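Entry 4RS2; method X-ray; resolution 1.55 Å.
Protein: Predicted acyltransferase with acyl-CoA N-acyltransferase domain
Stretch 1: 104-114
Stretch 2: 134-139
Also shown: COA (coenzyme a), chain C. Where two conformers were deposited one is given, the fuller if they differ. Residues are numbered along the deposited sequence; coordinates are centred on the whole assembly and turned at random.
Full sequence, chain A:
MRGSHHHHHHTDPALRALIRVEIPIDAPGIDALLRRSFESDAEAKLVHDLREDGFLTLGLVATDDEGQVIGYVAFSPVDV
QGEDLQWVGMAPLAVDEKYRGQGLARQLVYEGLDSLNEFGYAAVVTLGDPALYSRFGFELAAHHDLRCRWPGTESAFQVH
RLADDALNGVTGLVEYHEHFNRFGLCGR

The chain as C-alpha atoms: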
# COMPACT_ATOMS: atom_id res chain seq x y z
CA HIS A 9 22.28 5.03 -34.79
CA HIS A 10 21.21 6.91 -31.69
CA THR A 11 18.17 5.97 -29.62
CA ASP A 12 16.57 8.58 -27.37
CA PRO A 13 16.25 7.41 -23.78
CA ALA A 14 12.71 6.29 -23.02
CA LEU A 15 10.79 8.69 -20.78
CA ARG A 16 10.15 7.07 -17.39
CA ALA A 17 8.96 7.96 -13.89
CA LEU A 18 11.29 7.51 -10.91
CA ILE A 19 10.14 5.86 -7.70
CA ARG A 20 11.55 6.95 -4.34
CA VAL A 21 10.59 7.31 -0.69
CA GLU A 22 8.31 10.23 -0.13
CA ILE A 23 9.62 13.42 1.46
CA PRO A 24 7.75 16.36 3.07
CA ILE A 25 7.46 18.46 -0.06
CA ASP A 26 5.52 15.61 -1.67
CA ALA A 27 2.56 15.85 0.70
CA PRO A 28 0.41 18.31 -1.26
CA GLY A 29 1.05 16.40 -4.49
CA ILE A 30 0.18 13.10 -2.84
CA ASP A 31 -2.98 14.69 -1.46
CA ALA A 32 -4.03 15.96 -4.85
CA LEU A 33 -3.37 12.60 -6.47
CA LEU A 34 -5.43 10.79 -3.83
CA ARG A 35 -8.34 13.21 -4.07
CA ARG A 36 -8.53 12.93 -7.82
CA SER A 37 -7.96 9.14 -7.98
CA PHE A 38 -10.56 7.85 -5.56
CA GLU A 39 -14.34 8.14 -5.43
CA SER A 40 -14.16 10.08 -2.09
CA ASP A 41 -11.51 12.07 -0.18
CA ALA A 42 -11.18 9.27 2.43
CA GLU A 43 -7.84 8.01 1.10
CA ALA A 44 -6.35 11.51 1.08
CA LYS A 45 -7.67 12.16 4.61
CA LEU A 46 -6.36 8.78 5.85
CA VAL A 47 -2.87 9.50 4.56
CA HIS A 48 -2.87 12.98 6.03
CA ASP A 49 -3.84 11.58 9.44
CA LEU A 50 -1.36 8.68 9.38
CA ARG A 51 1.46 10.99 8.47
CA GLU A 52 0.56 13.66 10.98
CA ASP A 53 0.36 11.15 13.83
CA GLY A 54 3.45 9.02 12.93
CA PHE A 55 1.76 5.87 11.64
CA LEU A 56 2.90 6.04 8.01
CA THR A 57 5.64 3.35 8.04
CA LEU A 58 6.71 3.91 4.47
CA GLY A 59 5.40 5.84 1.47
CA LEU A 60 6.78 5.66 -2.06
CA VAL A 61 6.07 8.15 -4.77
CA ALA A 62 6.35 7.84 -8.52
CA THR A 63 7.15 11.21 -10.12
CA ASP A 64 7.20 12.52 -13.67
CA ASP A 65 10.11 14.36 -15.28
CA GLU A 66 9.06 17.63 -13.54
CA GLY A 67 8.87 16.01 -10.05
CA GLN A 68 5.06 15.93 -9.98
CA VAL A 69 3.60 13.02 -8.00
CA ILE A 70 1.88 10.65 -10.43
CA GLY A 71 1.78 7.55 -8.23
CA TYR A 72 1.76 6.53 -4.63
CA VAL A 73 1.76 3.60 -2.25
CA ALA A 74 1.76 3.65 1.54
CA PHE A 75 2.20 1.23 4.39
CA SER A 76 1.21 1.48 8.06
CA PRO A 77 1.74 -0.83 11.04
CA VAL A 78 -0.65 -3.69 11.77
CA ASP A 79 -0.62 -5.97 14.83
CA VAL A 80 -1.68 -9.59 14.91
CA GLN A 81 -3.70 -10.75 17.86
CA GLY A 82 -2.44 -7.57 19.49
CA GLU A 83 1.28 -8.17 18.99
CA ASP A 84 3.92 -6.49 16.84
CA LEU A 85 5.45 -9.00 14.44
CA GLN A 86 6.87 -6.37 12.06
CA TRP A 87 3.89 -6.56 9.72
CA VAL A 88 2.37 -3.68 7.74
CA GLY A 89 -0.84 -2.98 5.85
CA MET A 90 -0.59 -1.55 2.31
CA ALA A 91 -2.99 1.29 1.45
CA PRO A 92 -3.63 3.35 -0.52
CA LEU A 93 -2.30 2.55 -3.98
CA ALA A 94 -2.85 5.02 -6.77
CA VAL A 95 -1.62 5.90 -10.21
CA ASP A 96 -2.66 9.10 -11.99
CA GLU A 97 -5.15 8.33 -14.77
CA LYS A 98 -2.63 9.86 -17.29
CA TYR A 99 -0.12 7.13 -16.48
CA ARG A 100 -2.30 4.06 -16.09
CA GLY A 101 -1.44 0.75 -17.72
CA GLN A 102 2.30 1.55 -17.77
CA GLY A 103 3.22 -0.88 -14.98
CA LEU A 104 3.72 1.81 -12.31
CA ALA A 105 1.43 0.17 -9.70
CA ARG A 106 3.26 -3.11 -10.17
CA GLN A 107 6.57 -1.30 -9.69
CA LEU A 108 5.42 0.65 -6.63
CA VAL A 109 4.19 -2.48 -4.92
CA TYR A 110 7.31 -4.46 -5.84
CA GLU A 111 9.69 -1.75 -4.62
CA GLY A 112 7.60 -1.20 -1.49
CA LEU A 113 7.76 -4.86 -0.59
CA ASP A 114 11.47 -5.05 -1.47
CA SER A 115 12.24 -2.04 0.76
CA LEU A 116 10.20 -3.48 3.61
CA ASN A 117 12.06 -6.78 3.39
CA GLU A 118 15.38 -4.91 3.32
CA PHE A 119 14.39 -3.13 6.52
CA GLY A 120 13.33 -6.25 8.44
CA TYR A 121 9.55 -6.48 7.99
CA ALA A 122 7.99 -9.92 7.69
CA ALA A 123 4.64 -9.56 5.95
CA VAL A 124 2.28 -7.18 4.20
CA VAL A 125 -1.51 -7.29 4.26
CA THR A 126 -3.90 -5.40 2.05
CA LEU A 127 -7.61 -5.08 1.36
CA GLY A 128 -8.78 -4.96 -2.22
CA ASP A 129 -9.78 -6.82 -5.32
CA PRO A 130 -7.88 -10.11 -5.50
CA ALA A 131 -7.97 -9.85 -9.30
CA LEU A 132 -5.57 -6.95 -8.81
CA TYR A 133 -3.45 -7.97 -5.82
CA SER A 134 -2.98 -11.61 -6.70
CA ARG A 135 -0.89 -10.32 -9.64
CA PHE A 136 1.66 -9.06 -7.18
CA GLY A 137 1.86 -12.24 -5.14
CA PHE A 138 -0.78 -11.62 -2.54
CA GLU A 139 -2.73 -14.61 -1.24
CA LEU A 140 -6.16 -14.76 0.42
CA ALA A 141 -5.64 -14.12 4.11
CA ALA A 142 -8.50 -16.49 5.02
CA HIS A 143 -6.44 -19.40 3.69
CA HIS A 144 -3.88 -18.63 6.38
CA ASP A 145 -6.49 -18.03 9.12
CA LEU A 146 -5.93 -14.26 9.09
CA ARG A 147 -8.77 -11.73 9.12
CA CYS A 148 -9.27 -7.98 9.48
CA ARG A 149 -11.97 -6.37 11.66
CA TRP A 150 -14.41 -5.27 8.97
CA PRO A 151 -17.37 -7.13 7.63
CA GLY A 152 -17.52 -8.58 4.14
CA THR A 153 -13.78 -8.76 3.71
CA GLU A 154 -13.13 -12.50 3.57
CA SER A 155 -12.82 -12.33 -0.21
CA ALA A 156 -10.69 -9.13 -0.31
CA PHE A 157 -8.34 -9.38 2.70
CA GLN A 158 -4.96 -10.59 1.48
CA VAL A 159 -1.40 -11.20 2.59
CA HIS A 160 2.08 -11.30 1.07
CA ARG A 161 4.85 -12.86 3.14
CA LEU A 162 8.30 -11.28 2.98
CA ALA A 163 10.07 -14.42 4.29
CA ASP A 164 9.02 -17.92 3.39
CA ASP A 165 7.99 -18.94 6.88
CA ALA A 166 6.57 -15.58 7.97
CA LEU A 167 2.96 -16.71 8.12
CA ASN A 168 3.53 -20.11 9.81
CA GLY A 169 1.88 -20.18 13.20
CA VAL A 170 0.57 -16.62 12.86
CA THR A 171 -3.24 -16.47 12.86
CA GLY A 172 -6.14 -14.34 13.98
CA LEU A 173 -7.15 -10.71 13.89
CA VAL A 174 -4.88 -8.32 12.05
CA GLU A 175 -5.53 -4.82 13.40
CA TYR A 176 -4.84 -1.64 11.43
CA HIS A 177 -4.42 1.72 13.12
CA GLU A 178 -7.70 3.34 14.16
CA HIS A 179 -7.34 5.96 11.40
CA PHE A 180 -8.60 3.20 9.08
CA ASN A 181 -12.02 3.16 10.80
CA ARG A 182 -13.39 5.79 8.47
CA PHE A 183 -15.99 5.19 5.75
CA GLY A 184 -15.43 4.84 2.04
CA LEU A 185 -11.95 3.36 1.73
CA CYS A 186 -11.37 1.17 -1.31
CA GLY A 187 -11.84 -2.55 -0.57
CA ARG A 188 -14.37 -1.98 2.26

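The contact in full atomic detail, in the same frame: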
# COMPACT_ATOMS: atom_id res chain seq x y z
N LEU A 104 3.28 1.06 -13.47
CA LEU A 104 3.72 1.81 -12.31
C LEU A 104 3.18 1.27 -10.98
O LEU A 104 3.87 1.32 -9.98
CB LEU A 104 3.34 3.30 -12.44
CG LEU A 104 4.16 4.17 -13.36
CD1 LEU A 104 3.50 5.54 -13.41
CD2 LEU A 104 5.58 4.27 -12.81
N ALA A 105 1.94 0.75 -10.95
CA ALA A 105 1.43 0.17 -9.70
C ALA A 105 2.22 -1.08 -9.37
O ALA A 105 2.65 -1.27 -8.23
CB ALA A 105 -0.03 -0.14 -9.78
N ARG A 106 2.43 -1.94 -10.36
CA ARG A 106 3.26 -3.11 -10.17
C ARG A 106 4.62 -2.75 -9.59
O ARG A 106 5.08 -3.38 -8.63
CB ARG A 106 3.45 -3.86 -11.49
CG ARG A 106 4.35 -5.08 -11.38
CD ARG A 106 4.30 -5.88 -12.67
NE ARG A 106 3.11 -6.72 -12.80
CZ ARG A 106 2.96 -7.88 -12.19
NH1 ARG A 106 3.92 -8.36 -11.40
NH2 ARG A 106 1.87 -8.59 -12.34
N GLN A 107 5.27 -1.75 -10.18
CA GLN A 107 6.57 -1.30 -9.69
C GLN A 107 6.53 -0.73 -8.27
O GLN A 107 7.43 -0.99 -7.49
CB GLN A 107 7.16 -0.27 -10.64
CG GLN A 107 7.52 -0.88 -11.98
CD GLN A 107 7.79 0.13 -13.09
OE1 GLN A 107 7.32 1.28 -13.06
NE2 GLN A 107 8.52 -0.31 -14.10
N LEU A 108 5.52 0.08 -7.97
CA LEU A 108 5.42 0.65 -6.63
C LEU A 108 5.24 -0.44 -5.58
O LEU A 108 5.87 -0.41 -4.50
CB LEU A 108 4.22 1.60 -6.59
CG LEU A 108 4.41 2.96 -7.25
CD1 LEU A 108 3.10 3.65 -7.49
CD2 LEU A 108 5.28 3.81 -6.35
N VAL A 109 4.39 -1.40 -5.87
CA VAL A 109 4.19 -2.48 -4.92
C VAL A 109 5.47 -3.32 -4.78
O VAL A 109 5.91 -3.65 -3.66
CB VAL A 109 3.00 -3.37 -5.35
CG1 VAL A 109 2.84 -4.58 -4.42
CG2 VAL A 109 1.74 -2.52 -5.37
N TYR A 110 6.10 -3.64 -5.90
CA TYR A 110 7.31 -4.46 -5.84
C TYR A 110 8.40 -3.77 -5.02
O TYR A 110 9.02 -4.38 -4.15
CB TYR A 110 7.88 -4.81 -7.24
CG TYR A 110 9.09 -5.70 -7.13
CD1 TYR A 110 8.95 -7.06 -7.03
CD2 TYR A 110 10.36 -5.17 -7.09
CE1 TYR A 110 10.06 -7.90 -6.87
CE2 TYR A 110 11.48 -5.99 -6.96
CZ TYR A 110 11.31 -7.36 -6.85
OH TYR A 110 12.42 -8.21 -6.73
N GLU A 111 8.65 -2.50 -5.32
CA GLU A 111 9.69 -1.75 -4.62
C GLU A 111 9.33 -1.57 -3.16
O GLU A 111 10.19 -1.61 -2.30
CB GLU A 111 10.00 -0.39 -5.28
CG GLU A 111 11.05 0.40 -4.50
CD GLU A 111 11.71 1.55 -5.28
OE1 GLU A 111 11.64 1.58 -6.54
OE2 GLU A 111 12.32 2.41 -4.61
N GLY A 112 8.05 -1.34 -2.88
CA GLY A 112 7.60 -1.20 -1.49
C GLY A 112 7.94 -2.45 -0.69
O GLY A 112 8.54 -2.41 0.39
N LEU A 113 7.52 -3.59 -1.22
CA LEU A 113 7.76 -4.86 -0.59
C LEU A 113 9.25 -5.16 -0.47
O LEU A 113 9.69 -5.71 0.55
CB LEU A 113 7.00 -5.99 -1.30
CG LEU A 113 5.56 -6.23 -0.77
CD1 LEU A 113 4.68 -4.97 -0.73
CD2 LEU A 113 4.84 -7.37 -1.48
N ASP A 114 10.02 -4.82 -1.50
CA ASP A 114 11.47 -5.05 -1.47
C ASP A 114 12.14 -4.21 -0.37
O ASP A 114 13.00 -4.70 0.35
CB ASP A 114 12.07 -4.72 -2.82
CG ASP A 114 13.50 -5.16 -2.94
OD1 ASP A 114 13.73 -6.38 -2.86
OD2 ASP A 114 14.35 -4.29 -3.14
N SER A 134 -3.59 -10.31 -6.46
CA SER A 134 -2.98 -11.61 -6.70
C SER A 134 -1.84 -11.53 -7.72
O SER A 134 -0.93 -12.35 -7.73
CB SER A 134 -4.03 -12.62 -7.15
OG SER A 134 -4.60 -12.34 -8.42
N ARG A 135 -1.91 -10.51 -8.59
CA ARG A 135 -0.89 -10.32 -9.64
C ARG A 135 0.45 -10.00 -9.07
O ARG A 135 1.47 -10.21 -9.73
CB ARG A 135 -1.31 -9.15 -10.54
CG ARG A 135 -2.60 -9.37 -11.27
CD ARG A 135 -2.99 -8.12 -12.01
NE ARG A 135 -4.26 -8.29 -12.69
CZ ARG A 135 -4.42 -8.89 -13.85
NH1 ARG A 135 -3.38 -9.40 -14.48
NH2 ARG A 135 -5.63 -9.03 -14.38
N PHE A 136 0.45 -9.49 -7.84
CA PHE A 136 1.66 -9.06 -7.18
C PHE A 136 2.10 -10.07 -6.11
O PHE A 136 2.96 -9.79 -5.30
CB PHE A 136 1.46 -7.69 -6.56
CG PHE A 136 0.80 -6.67 -7.48
CD1 PHE A 136 1.20 -6.54 -8.82
CD2 PHE A 136 -0.16 -5.81 -7.01
CE1 PHE A 136 0.62 -5.61 -9.66
CE2 PHE A 136 -0.76 -4.87 -7.84
CZ PHE A 136 -0.35 -4.77 -9.17
N GLY A 137 1.46 -11.22 -6.09
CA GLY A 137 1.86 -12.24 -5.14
C GLY A 137 1.06 -12.36 -3.88
O GLY A 137 1.31 -13.23 -3.09
N PHE A 138 0.04 -11.54 -3.73
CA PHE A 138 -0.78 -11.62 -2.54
C PHE A 138 -1.67 -12.85 -2.56
O PHE A 138 -2.17 -13.26 -3.63
CB PHE A 138 -1.66 -10.36 -2.40
CG PHE A 138 -0.92 -9.16 -1.87
CD1 PHE A 138 -0.14 -8.40 -2.71
CD2 PHE A 138 -0.97 -8.83 -0.53
CE1 PHE A 138 0.57 -7.32 -2.24
CE2 PHE A 138 -0.26 -7.76 -0.06
CZ PHE A 138 0.54 -7.01 -0.91
N GLU A 139 -1.87 -13.44 -1.39
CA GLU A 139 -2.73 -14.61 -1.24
C GLU A 139 -3.91 -14.25 -0.35
O GLU A 139 -3.84 -13.29 0.41
CB GLU A 139 -1.93 -15.72 -0.57
CG GLU A 139 -0.81 -16.27 -1.42
CD GLU A 139 0.18 -17.06 -0.61
OE1 GLU A 139 0.31 -16.80 0.63
OE2 GLU A 139 0.84 -17.91 -1.21
N1A COA C . -8.38 -4.86 -11.71
C2A COA C . -7.54 -5.89 -11.97
N3A COA C . -6.30 -5.71 -12.44
C4A COA C . -5.83 -4.45 -12.65
C5A COA C . -6.68 -3.29 -12.39
C6A COA C . -8.02 -3.56 -11.88
N6A COA C . -8.83 -2.51 -11.62
N7A COA C . -5.97 -2.20 -12.70
C8A COA C . -4.76 -2.62 -13.13
N9A COA C . -4.69 -3.94 -13.13
C1B COA C . -3.53 -4.76 -13.49
C2B COA C . -2.89 -4.44 -14.82
O2B COA C . -3.63 -4.98 -15.93
C3B COA C . -1.53 -5.05 -14.63
O3B COA C . -1.61 -6.47 -14.79
P3B COA C . -0.29 -7.40 -14.96
O7A COA C . 0.93 -6.56 -14.64
O8A COA C . -0.49 -8.59 -14.10
O9A COA C . -0.35 -7.78 -16.40
C4B COA C . -1.23 -4.75 -13.16
O4B COA C . -2.50 -4.47 -12.54
C5B COA C . -0.29 -3.58 -12.97
O5B COA C . -0.76 -2.46 -13.73
P1A COA C . -0.08 -1.01 -13.69
O1A COA C . -0.01 -0.43 -15.07
O2A COA C . 1.13 -1.12 -12.81
O3A COA C . -1.18 -0.16 -12.85
P2A COA C . -2.29 0.87 -13.38
O4A COA C . -1.69 2.06 -14.01
O5A COA C . -3.34 0.16 -14.21
O6A COA C . -2.89 1.33 -11.95
CBP COA C . -4.47 1.34 -10.12
CCP COA C . -3.81 0.52 -11.21
CDP COA C . -5.49 0.49 -9.37
CEP COA C . -3.36 1.76 -9.17
CAP COA C . -5.14 2.56 -10.79
OAP COA C . -6.15 2.14 -11.74
C9P COA C . -5.74 3.55 -9.83
O9P COA C . -5.06 4.40 -9.24
N8P COA C . -7.07 3.48 -9.70
C7P COA C . -7.80 4.44 -8.88
C6P COA C . -7.78 4.01 -7.43
C5P COA C . -8.59 2.74 -7.28
O5P COA C . -8.04 1.66 -7.15
N4P COA C . -9.91 2.88 -7.28
C3P COA C . -10.81 1.78 -7.01
C2P COA C . -11.82 2.17 -5.93
S1P COA C . -12.11 0.79 -4.79

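Small contacts between a helix and a neighbouring loop can combine two parts, an apolar row that packs and a polar end organised around a ligand, and the predicted acyltransferase of entry 4RS2 offers a compact example. Residues 104-114 are helical throughout, with regular backbone hydrogen bonds such as Val-109 N to Ala-105 O and Leu-113 N to Val-109 O, both 2.9 Å. The second stretch begins with a 3-10 segment, 134-136, and Gly-137 N closes the turn on Ser-134 O at 3.1 Å. Gly-137 then adopts a positive phi of 98°, where a CB would be jammed against the carbonyl oxygen of Phe-136; the backbone itself calls for glycine. The stretches approach most closely where the CA atoms of Arg-106 and Phe-136 lie 6.8 Å apart, and together they bury a modest 319 Å².

Phe-136 is the centre of the contact. Its CA-to-CB bond points toward the helix, and chi1 of -47° (m) carries the ring along the helix backbone near Ala-105 and Arg-106. Ring atom CE1 lies 3.7 Å from Arg-106 CA, while CZ reaches to 4.5 Å from Ala-105 C. The short side chain of Ala-105 stands sideways to the loop; it is the main-chain atoms of this part of the helix, Ala-105 C and Arg-106 CA, that the ring approaches. One turn further along, Val-109 points toward the loop and meets both aromatic residues: its CG1 is 4.0 Å from Phe-136 CB and 4.2 Å from Phe-138 CE1, the latter contact at the edge of the Phe-138 ring. Phe-138 leaves its backbone sideways, but its ring end comes nearer the helix, where CE1 also lies 4.3 Å from Leu-113 CD2. Val-109 and Leu-113, four residues apart, thus present successive turns of one helical face to the loop. Both are buried, as is Phe-138, and branched aliphatic side chains against aromatic carbon suit a buried setting where the side-chain contacts are carbon to carbon.

At the other end, the long side chain of Arg-106 starts sideways and then extends to the loop. Its NH2 donates a hydrogen bond to Arg-135 O at 3.1 Å, tying a helix side chain to the loop main chain, and one face of the guanidinium lies over Phe-136 CD1. The arginine therefore offers its face to an aromatic carbon while its nitrogens make polar bonds.

Coenzyme A joins the two stretches at this end. Arg-106 NE donates to COA O7A at 2.9 Å and Arg-106 NH2 to COA O8A, also at 2.9 Å; Arg-135 NH1 donates to the same O8A at 3.0 Å. The end of the Arg-135 side chain leads away from the helix, yet the shared phosphate oxygen links the two arginines, whose positive charge suits an anionic group. The helix backbone contributes as well, with Arg-106 N donating a hydrogen bond to COA O2A at 2.9 Å. The general lesson is that apolar packing and ligand binding can share one small interface, with Phe-136 and Arg-106 at their junction.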